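Local coordinates for fumarylacetoacetate hydrolase (Burkholderia xenovorans, PDB 5TI1), which probably hydrolyses fumarylacetoacetate to fumarate and acetoacetate in the last step of phenylalanine and tyrosine breakdown, with a magnesium ion bound, at residues H143-I148 / P288-L293; F253-L258 / V430-C435. All coordinates share one frame; numbering follows the deposited sequence. Where two conformers were deposited one is given.

Contact 1: H143-I148 / P288-L293; sequences HLPVQI and PWIVTL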
ATOM      1  N   HIS B 143     -18.272  -9.809  -4.025  1.00 30.10           N
ATOM      2  CA  HIS B 143     -17.517  -8.677  -3.515  1.00 28.05           C
ATOM      3  C   HIS B 143     -16.028  -8.978  -3.596  1.00 24.72           C
ATOM      4  O   HIS B 143     -15.617 -10.117  -3.819  1.00 25.29           O
ATOM      5  CB  HIS B 143     -17.930  -8.355  -2.075  1.00 28.37           C
ATOM      6  CG  HIS B 143     -19.405  -8.426  -1.849  1.00 33.59           C
ATOM      7  ND1 HIS B 143     -20.262  -7.406  -2.206  1.00 32.08           N
ATOM      8  CD2 HIS B 143     -20.181  -9.405  -1.320  1.00 30.12           C
ATOM      9  CE1 HIS B 143     -21.500  -7.751  -1.901  1.00 31.10           C
ATOM     10  NE2 HIS B 143     -21.479  -8.958  -1.367  1.00 33.94           N
ATOM     11  N   LEU B 144     -15.227  -7.928  -3.437  1.00 24.03           N
ATOM     12  CA  LEU B 144     -13.779  -8.057  -3.362  1.00 23.68           C
ATOM     13  C   LEU B 144     -13.440  -9.221  -2.437  1.00 24.08           C
ATOM     14  O   LEU B 144     -13.938  -9.281  -1.310  1.00 33.46           O
ATOM     15  CB  LEU B 144     -13.155  -6.753  -2.864  1.00 28.30           C
ATOM     16  CG  LEU B 144     -11.671  -6.597  -3.183  1.00 32.50           C
ATOM     17  CD1 LEU B 144     -11.490  -6.438  -4.695  1.00 26.46           C
ATOM     18  CD2 LEU B 144     -11.043  -5.431  -2.401  1.00 29.59           C
ATOM     19  N   PRO B 145     -12.668 -10.208  -2.895  1.00 24.36           N
ATOM     20  CA  PRO B 145     -12.550 -11.440  -2.111  1.00 24.98           C
ATOM     21  C   PRO B 145     -11.656 -11.314  -0.889  1.00 26.78           C
ATOM     22  O   PRO B 145     -11.790 -12.128   0.037  1.00 28.84           O
ATOM     23  CB  PRO B 145     -11.971 -12.441  -3.118  1.00 26.06           C
ATOM     24  CG  PRO B 145     -11.228 -11.618  -4.073  1.00 24.90           C
ATOM     25  CD  PRO B 145     -12.084 -10.372  -4.239  1.00 24.40           C
ATOM     26  N   VAL B 146     -10.760 -10.333  -0.845  1.00 24.02           N
ATOM     27  CA  VAL B 146      -9.849 -10.176   0.284  1.00 23.83           C
ATOM     28  C   VAL B 146      -9.746  -8.705   0.640  1.00 23.23           C
ATOM     29  O   VAL B 146      -9.952  -7.830  -0.204  1.00 29.25           O
ATOM     30  CB  VAL B 146      -8.438 -10.747  -0.013  1.00 25.80           C
ATOM     31  CG1 VAL B 146      -8.458 -12.257  -0.011  1.00 24.65           C
ATOM     32  CG2 VAL B 146      -7.912 -10.210  -1.348  1.00 26.11           C
ATOM     33  N   GLN B 147      -9.454  -8.442   1.919  1.00 28.88           N
ATOM     34  CA  GLN B 147      -9.016  -7.123   2.373  0.60 27.77           C
ATOM     35  C   GLN B 147      -7.514  -7.046   2.145  1.00 26.55           C
ATOM     36  O   GLN B 147      -6.744  -7.735   2.821  1.00 31.61           O
ATOM     37  CB  GLN B 147      -9.356  -6.892   3.846  0.60 25.49           C
ATOM     38  CG  GLN B 147      -9.045  -5.480   4.358  0.60 25.23           C
ATOM     39  CD  GLN B 147      -7.581  -5.260   4.761  0.60 33.83           C
ATOM     40  OE1 GLN B 147      -6.925  -6.151   5.307  0.60 31.38           O
ATOM     41  NE2 GLN B 147      -7.074  -4.057   4.498  0.60 34.53           N
ATOM     42  N   ILE B 148      -7.100  -6.222   1.188  1.00 22.22           N
ATOM     43  CA  ILE B 148      -5.739  -6.253   0.655  1.00 27.26           C
ATOM     44  C   ILE B 148      -4.863  -5.359   1.524  1.00 24.91           C
ATOM     45  O   ILE B 148      -5.002  -4.122   1.463  1.00 22.44           O
ATOM     46  CB  ILE B 148      -5.718  -5.815  -0.815  1.00 23.51           C
ATOM     47  CG1 ILE B 148      -6.643  -6.727  -1.629  1.00 22.23           C
ATOM     48  CG2 ILE B 148      -4.309  -5.822  -1.379  1.00 22.06           C
ATOM     49  CD1 ILE B 148      -7.001  -6.163  -2.998  1.00 22.20           C
ATOM     50  N   PRO B 288     -13.545 -11.727  -9.035  1.00 35.73           N
ATOM     51  CA  PRO B 288     -13.967 -12.005  -7.653  1.00 32.71           C
ATOM     52  C   PRO B 288     -13.599 -13.383  -7.114  1.00 31.04           C
ATOM     53  O   PRO B 288     -13.606 -13.559  -5.892  1.00 28.37           O
ATOM     54  CB  PRO B 288     -15.492 -11.830  -7.721  1.00 26.82           C
ATOM     55  CG  PRO B 288     -15.838 -12.180  -9.135  1.00 31.35           C
ATOM     56  CD  PRO B 288     -14.681 -11.734  -9.980  1.00 30.29           C
ATOM     57  N   TRP B 289     -13.281 -14.357  -7.975  1.00 28.59           N
ATOM     58  CA  TRP B 289     -13.033 -15.734  -7.551  1.00 33.35           C
ATOM     59  C   TRP B 289     -11.531 -16.018  -7.454  1.00 35.26           C
ATOM     60  O   TRP B 289     -10.806 -15.930  -8.453  1.00 29.85           O
ATOM     61  CB  TRP B 289     -13.686 -16.732  -8.514  1.00 34.72           C
ATOM     62  CG  TRP B 289     -15.188 -16.698  -8.506  1.00 38.32           C
ATOM     63  CD1 TRP B 289     -16.001 -16.267  -9.515  1.00 33.44           C
ATOM     64  CD2 TRP B 289     -16.054 -17.091  -7.430  1.00 34.48           C
ATOM     65  NE1 TRP B 289     -17.318 -16.374  -9.139  1.00 36.17           N
ATOM     66  CE2 TRP B 289     -17.381 -16.872  -7.865  1.00 33.66           C
ATOM     67  CE3 TRP B 289     -15.837 -17.604  -6.146  1.00 33.73           C
ATOM     68  CZ2 TRP B 289     -18.489 -17.159  -7.063  1.00 32.43           C
ATOM     69  CZ3 TRP B 289     -16.936 -17.880  -5.347  1.00 32.08           C
ATOM     70  CH2 TRP B 289     -18.246 -17.658  -5.810  1.00 37.59           C
ATOM     71  N   ILE B 290     -11.065 -16.403  -6.276  1.00 29.37           N
ATOM     72  CA  ILE B 290      -9.654 -16.737  -6.125  1.00 29.74           C
ATOM     73  C   ILE B 290      -9.502 -18.215  -6.435  1.00 31.01           C
ATOM     74  O   ILE B 290      -9.990 -19.065  -5.688  1.00 34.89           O
ATOM     75  CB  ILE B 290      -9.112 -16.401  -4.735  1.00 28.45           C
ATOM     76  CG1 ILE B 290      -9.244 -14.901  -4.461  1.00 27.00           C
ATOM     77  CG2 ILE B 290      -7.654 -16.785  -4.672  1.00 28.62           C
ATOM     78  CD1 ILE B 290      -8.639 -14.476  -3.133  1.00 29.53           C
ATOM     79  N   VAL B 291      -8.856 -18.514  -7.555  1.00 31.76           N
ATOM     80  CA  VAL B 291      -8.580 -19.895  -7.945  1.00 33.40           C
ATOM     81  C   VAL B 291      -7.346 -20.340  -7.174  1.00 36.64           C
ATOM     82  O   VAL B 291      -6.296 -19.695  -7.265  1.00 36.44           O
ATOM     83  CB  VAL B 291      -8.366 -20.011  -9.462  1.00 34.31           C
ATOM     84  CG1 VAL B 291      -7.879 -21.419  -9.835  1.00 36.09           C
ATOM     85  CG2 VAL B 291      -9.657 -19.660 -10.235  1.00 34.46           C
ATOM     86  N   THR B 292      -7.474 -21.411  -6.386  1.00 34.22           N
ATOM     87  CA  THR B 292      -6.386 -21.809  -5.494  1.00 39.92           C
ATOM     88  C   THR B 292      -5.182 -22.323  -6.274  1.00 37.90           C
ATOM     89  O   THR B 292      -5.305 -22.911  -7.352  1.00 37.08           O
ATOM     90  CB  THR B 292      -6.821 -22.897  -4.503  1.00 39.54           C
ATOM     91  OG1 THR B 292      -7.273 -24.060  -5.215  1.00 38.87           O
ATOM     92  CG2 THR B 292      -7.913 -22.395  -3.575  1.00 37.58           C
ATOM     93  N   LEU B 293      -4.004 -22.105  -5.698  1.00 36.45           N
ATOM     94  CA  LEU B 293      -2.784 -22.594  -6.320  1.00 35.37           C
ATOM     95  C   LEU B 293      -2.817 -24.113  -6.464  1.00 37.27           C
ATOM     96  O   LEU B 293      -2.333 -24.659  -7.464  1.00 44.56           O
ATOM     97  CB  LEU B 293      -1.575 -22.136  -5.509  1.00 39.54           C
ATOM     98  CG  LEU B 293      -0.261 -22.413  -6.237  1.00 48.62           C
ATOM     99  CD1 LEU B 293      -0.126 -21.512  -7.459  1.00 48.87           C
ATOM    100  CD2 LEU B 293       0.927 -22.265  -5.305  1.00 52.84           C
TER
HETATM  101  O   HOH W   1     -15.556 -12.669  -4.239  1.00 25.95           O
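The pyrrolidine ring of Pro145 lies obliquely across the side chain of Ile290, and Val146 meets the tip of the same isoleucine at about a right angle. Ile290 carries CG1 anti to its carbonyl carbon (chi1 -61°) and CD1 anti along the chain, so the extended arm runs past the ring: Pro145 CG sits 3.9 Å from Ile290 CG1, and Ile290 CD1 goes on to reach Val146 CG1 at 3.8 Å. The CB and CG edge of the proline also rests against the carbonyl of Pro288, with Pro145 CB 3.4 Å from Pro288 O. This joins the loop that follows strand 140-143, an edge strand of the five-stranded antiparallel N-terminal sheet, to strand 284-292 of the FAH-family C-terminal region, so the contact belongs to the seam between the two parts of the protein. No direct hydrogen bond crosses it. Instead a water lies 2.6 Å from His143 O and 2.7 Å from Pro288 O, placed to donate to either, though it has more acceptors in reach than protons. His143 points its CB away from 288-293, and its NE2 is hydrogen-bonded to Ser48 OG. Leu94 touches both Pro145 and Ile290, while Asn95 and Ile98 of helix 95-99 pack on Val146.

Contact 2: F253-L258 / V430-C435; sequences FGMVLL and VGFGVC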
ATOM      1  N   PHE B 253      -1.607 -18.302  -1.931  1.00 30.29           N
ATOM      2  CA  PHE B 253      -2.912 -18.937  -1.772  1.00 31.62           C
ATOM      3  C   PHE B 253      -3.582 -19.227  -3.115  1.00 30.12           C
ATOM      4  O   PHE B 253      -4.069 -20.335  -3.348  1.00 34.68           O
ATOM      5  CB  PHE B 253      -3.816 -18.044  -0.908  1.00 30.71           C
ATOM      6  CG  PHE B 253      -5.241 -18.512  -0.829  1.00 35.01           C
ATOM      7  CD1 PHE B 253      -5.553 -19.727  -0.225  1.00 31.72           C
ATOM      8  CD2 PHE B 253      -6.276 -17.726  -1.345  1.00 31.43           C
ATOM      9  CE1 PHE B 253      -6.868 -20.164  -0.143  1.00 31.43           C
ATOM     10  CE2 PHE B 253      -7.599 -18.151  -1.272  1.00 30.96           C
ATOM     11  CZ  PHE B 253      -7.897 -19.375  -0.668  1.00 30.57           C
ATOM     12  N   GLY B 254      -3.637 -18.241  -3.995  1.00 31.68           N
ATOM     13  CA  GLY B 254      -4.333 -18.424  -5.249  1.00 33.94           C
ATOM     14  C   GLY B 254      -4.137 -17.232  -6.159  1.00 38.03           C
ATOM     15  O   GLY B 254      -3.299 -16.364  -5.901  1.00 33.14           O
ATOM     16  N   MET B 255      -4.955 -17.179  -7.217  1.00 34.58           N
ATOM     17  CA  MET B 255      -4.781 -16.190  -8.270  0.50 29.72           C
ATOM     18  C   MET B 255      -6.128 -15.615  -8.680  1.00 32.96           C
ATOM     19  O   MET B 255      -7.166 -16.277  -8.569  1.00 36.18           O
ATOM     20  CB  MET B 255      -4.091 -16.806  -9.488  0.50 31.03           C
ATOM     21  CG  MET B 255      -3.550 -15.811 -10.480  0.50 30.78           C
ATOM     22  SD  MET B 255      -2.766 -16.671 -11.852  0.50 34.33           S
ATOM     23  CE  MET B 255      -1.425 -17.517 -11.015  0.50 32.99           C
ATOM     24  N   VAL B 256      -6.092 -14.367  -9.153  1.00 30.71           N
ATOM     25  CA  VAL B 256      -7.228 -13.689  -9.756  1.00 28.32           C
ATOM     26  C   VAL B 256      -6.757 -13.064 -11.066  1.00 31.27           C
ATOM     27  O   VAL B 256      -5.562 -12.975 -11.343  1.00 30.11           O
ATOM     28  CB  VAL B 256      -7.825 -12.608  -8.834  1.00 32.17           C
ATOM     29  CG1 VAL B 256      -8.406 -13.238  -7.576  1.00 36.53           C
ATOM     30  CG2 VAL B 256      -6.767 -11.553  -8.509  1.00 25.99           C
ATOM     31  N   LEU B 257      -7.718 -12.622 -11.873  1.00 28.69           N
ATOM     32  CA  LEU B 257      -7.418 -11.747 -12.999  1.00 39.49           C
ATOM     33  C   LEU B 257      -7.335 -10.305 -12.512  1.00 32.85           C
ATOM     34  O   LEU B 257      -8.021  -9.918 -11.568  1.00 26.51           O
ATOM     35  CB  LEU B 257      -8.491 -11.867 -14.080  1.00 29.47           C
ATOM     36  CG  LEU B 257      -8.742 -13.287 -14.616  1.00 35.31           C
ATOM     37  CD1 LEU B 257      -9.937 -13.312 -15.552  1.00 31.60           C
ATOM     38  CD2 LEU B 257      -7.516 -13.823 -15.312  1.00 32.50           C
ATOM     39  N   LEU B 258      -6.497  -9.505 -13.169  1.00 27.34           N
ATOM     40  CA  LEU B 258      -6.176  -8.163 -12.684  1.00 26.23           C
ATOM     41  C   LEU B 258      -6.006  -7.232 -13.874  1.00 26.50           C
ATOM     42  O   LEU B 258      -5.159  -7.472 -14.741  1.00 28.70           O
ATOM     43  CB  LEU B 258      -4.907  -8.180 -11.814  1.00 25.84           C
ATOM     44  CG  LEU B 258      -4.546  -6.917 -11.007  1.00 28.08           C
ATOM     45  CD1 LEU B 258      -3.640  -7.264  -9.796  1.00 25.40           C
ATOM     46  CD2 LEU B 258      -3.872  -5.867 -11.866  1.00 24.82           C
ATOM     47  N   VAL B 430     -10.426 -25.152 -15.806  1.00 44.88           N
ATOM     48  CA  VAL B 430     -10.265 -24.557 -14.487  1.00 43.13           C
ATOM     49  C   VAL B 430     -10.112 -23.070 -14.766  1.00 41.38           C
ATOM     50  O   VAL B 430      -9.048 -22.624 -15.207  1.00 43.55           O
ATOM     51  CB  VAL B 430      -9.060 -25.134 -13.733  1.00 43.29           C
ATOM     52  CG1 VAL B 430      -8.765 -24.357 -12.451  1.00 41.38           C
ATOM     53  CG2 VAL B 430      -9.310 -26.592 -13.422  1.00 46.30           C
ATOM     54  N   GLY B 431     -11.193 -22.306 -14.574  1.00 47.10           N
ATOM     55  CA  GLY B 431     -11.282 -20.954 -15.076  1.00 45.46           C
ATOM     56  C   GLY B 431     -11.434 -19.902 -13.985  1.00 43.40           C
ATOM     57  O   GLY B 431     -11.626 -20.209 -12.803  1.00 38.19           O
ATOM     58  N   PHE B 432     -11.373 -18.641 -14.411  1.00 38.14           N
ATOM     59  CA  PHE B 432     -11.249 -17.514 -13.494  1.00 41.73           C
ATOM     60  C   PHE B 432     -12.465 -16.592 -13.484  1.00 44.71           C
ATOM     61  O   PHE B 432     -12.473 -15.604 -12.735  1.00 44.56           O
ATOM     62  CB  PHE B 432      -9.993 -16.707 -13.839  1.00 33.57           C
ATOM     63  CG  PHE B 432      -8.719 -17.342 -13.375  1.00 33.87           C
ATOM     64  CD1 PHE B 432      -8.159 -18.392 -14.077  1.00 35.42           C
ATOM     65  CD2 PHE B 432      -8.070 -16.875 -12.239  1.00 32.67           C
ATOM     66  CE1 PHE B 432      -6.981 -18.972 -13.659  1.00 42.24           C
ATOM     67  CE2 PHE B 432      -6.887 -17.458 -11.809  1.00 32.98           C
ATOM     68  CZ  PHE B 432      -6.344 -18.499 -12.517  1.00 36.31           C
ATOM     69  N   GLY B 433     -13.494 -16.882 -14.277  1.00 34.31           N
ATOM     70  CA  GLY B 433     -14.565 -15.899 -14.351  1.00 33.52           C
ATOM     71  C   GLY B 433     -14.116 -14.682 -15.145  1.00 34.60           C
ATOM     72  O   GLY B 433     -13.291 -14.771 -16.061  1.00 33.37           O
ATOM     73  N   VAL B 434     -14.661 -13.517 -14.795  1.00 31.62           N
ATOM     74  CA  VAL B 434     -14.366 -12.317 -15.562  1.00 32.87           C
ATOM     75  C   VAL B 434     -13.965 -11.179 -14.638  1.00 33.54           C
ATOM     76  O   VAL B 434     -14.359 -11.111 -13.468  1.00 28.75           O
ATOM     77  CB  VAL B 434     -15.541 -11.876 -16.470  1.00 35.35           C
ATOM     78  CG1 VAL B 434     -15.870 -12.961 -17.499  1.00 34.10           C
ATOM     79  CG2 VAL B 434     -16.762 -11.482 -15.648  1.00 34.97           C
ATOM     80  N   CYS B 435     -13.166 -10.282 -15.197  1.00 31.83           N
ATOM     81  CA  CYS B 435     -12.689  -9.070 -14.558  1.00 27.76           C
ATOM     82  C   CYS B 435     -13.082  -7.917 -15.484  1.00 31.56           C
ATOM     83  O   CYS B 435     -12.346  -7.600 -16.423  1.00 28.18           O
ATOM     84  CB  CYS B 435     -11.181  -9.171 -14.348  1.00 27.66           C
ATOM     85  SG  CYS B 435     -10.390  -7.631 -13.954  1.00 30.16           S
TER
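Phe432 holds CG anti to its carbonyl carbon (chi1 -77°), which brings the ring up to strand 253-258, where Leu257 adopts the same kind of rotamer and sends its isobutyl group back. The two cross obliquely, Leu257 CG lying 3.7 Å from Phe432 CB, with CD2 at a slant to the ring. Met255 has CG anti to its backbone N (chi1 -165°) and an extended chi2, then bends at chi3. Its CB approaches Phe432 CE2 to 3.7 Å, and SD stands 5.0 Å from the ring centroid, well off the normal, in an oblique Met-aromatic contact. The ring edge is set against the backbone of the facing strand, Phe432 CE2 being 3.5 Å from Met255 O. Further along, Cys435 turns SG anti to its backbone N, and its CB meets Leu257 CB at 3.8 Å. Leu257 thus fits between Phe432 and Cys435, its CD1 also touching the carbonyl O of Gly433 at 3.7 Å. Gly433 has a positive phi, at which a CB would collide with the carbonyl O of Phe432. The contact is mainly apolar, with two backbone carbonyl oxygens against carbon, and no hydrogen bond joins the segments: the axes of the two short segments approach to 7.1 Å and run in roughly the same direction, at 28°, and the strands belong to different sheets, so this is face-to-face sheet packing in the core of the FAH-family C-terminal region. Leu258, whose CB points away from 430-435, packs on Glu228, a magnesium ligand, and on Thr284, a sodium ligand. Strand 252-263 is flanked in its own sheet by strands 223-233 and 284-292, while Ile324 and Leu326 of strand 321-331 extend the apolar layer over Met255, Phe432 and Leu257.

Overall arrangement
The centres of contacts 1 and 2 lie about 8 Å apart, and their segments alternate along the chain: 143-148, 253-258, 288-293, then 430-435. Strands 252-263 and 284-292 are antiparallel neighbours in one mixed sheet, where Val291 O probably accepts a hydrogen bond from Met255 N at 2.9 Å and Leu293 N probably donates one to Phe253 O. Contact 1 ties that sheet to the loop leaving the N-terminal sheet; contact 2 packs it against the second mixed sheet through strand 429-440. Together they connect three sheets through one pair of strands; the same two strands carry Asp260, a ligand of the magnesium and sodium ions, and Thr284, a ligand of the sodium ion.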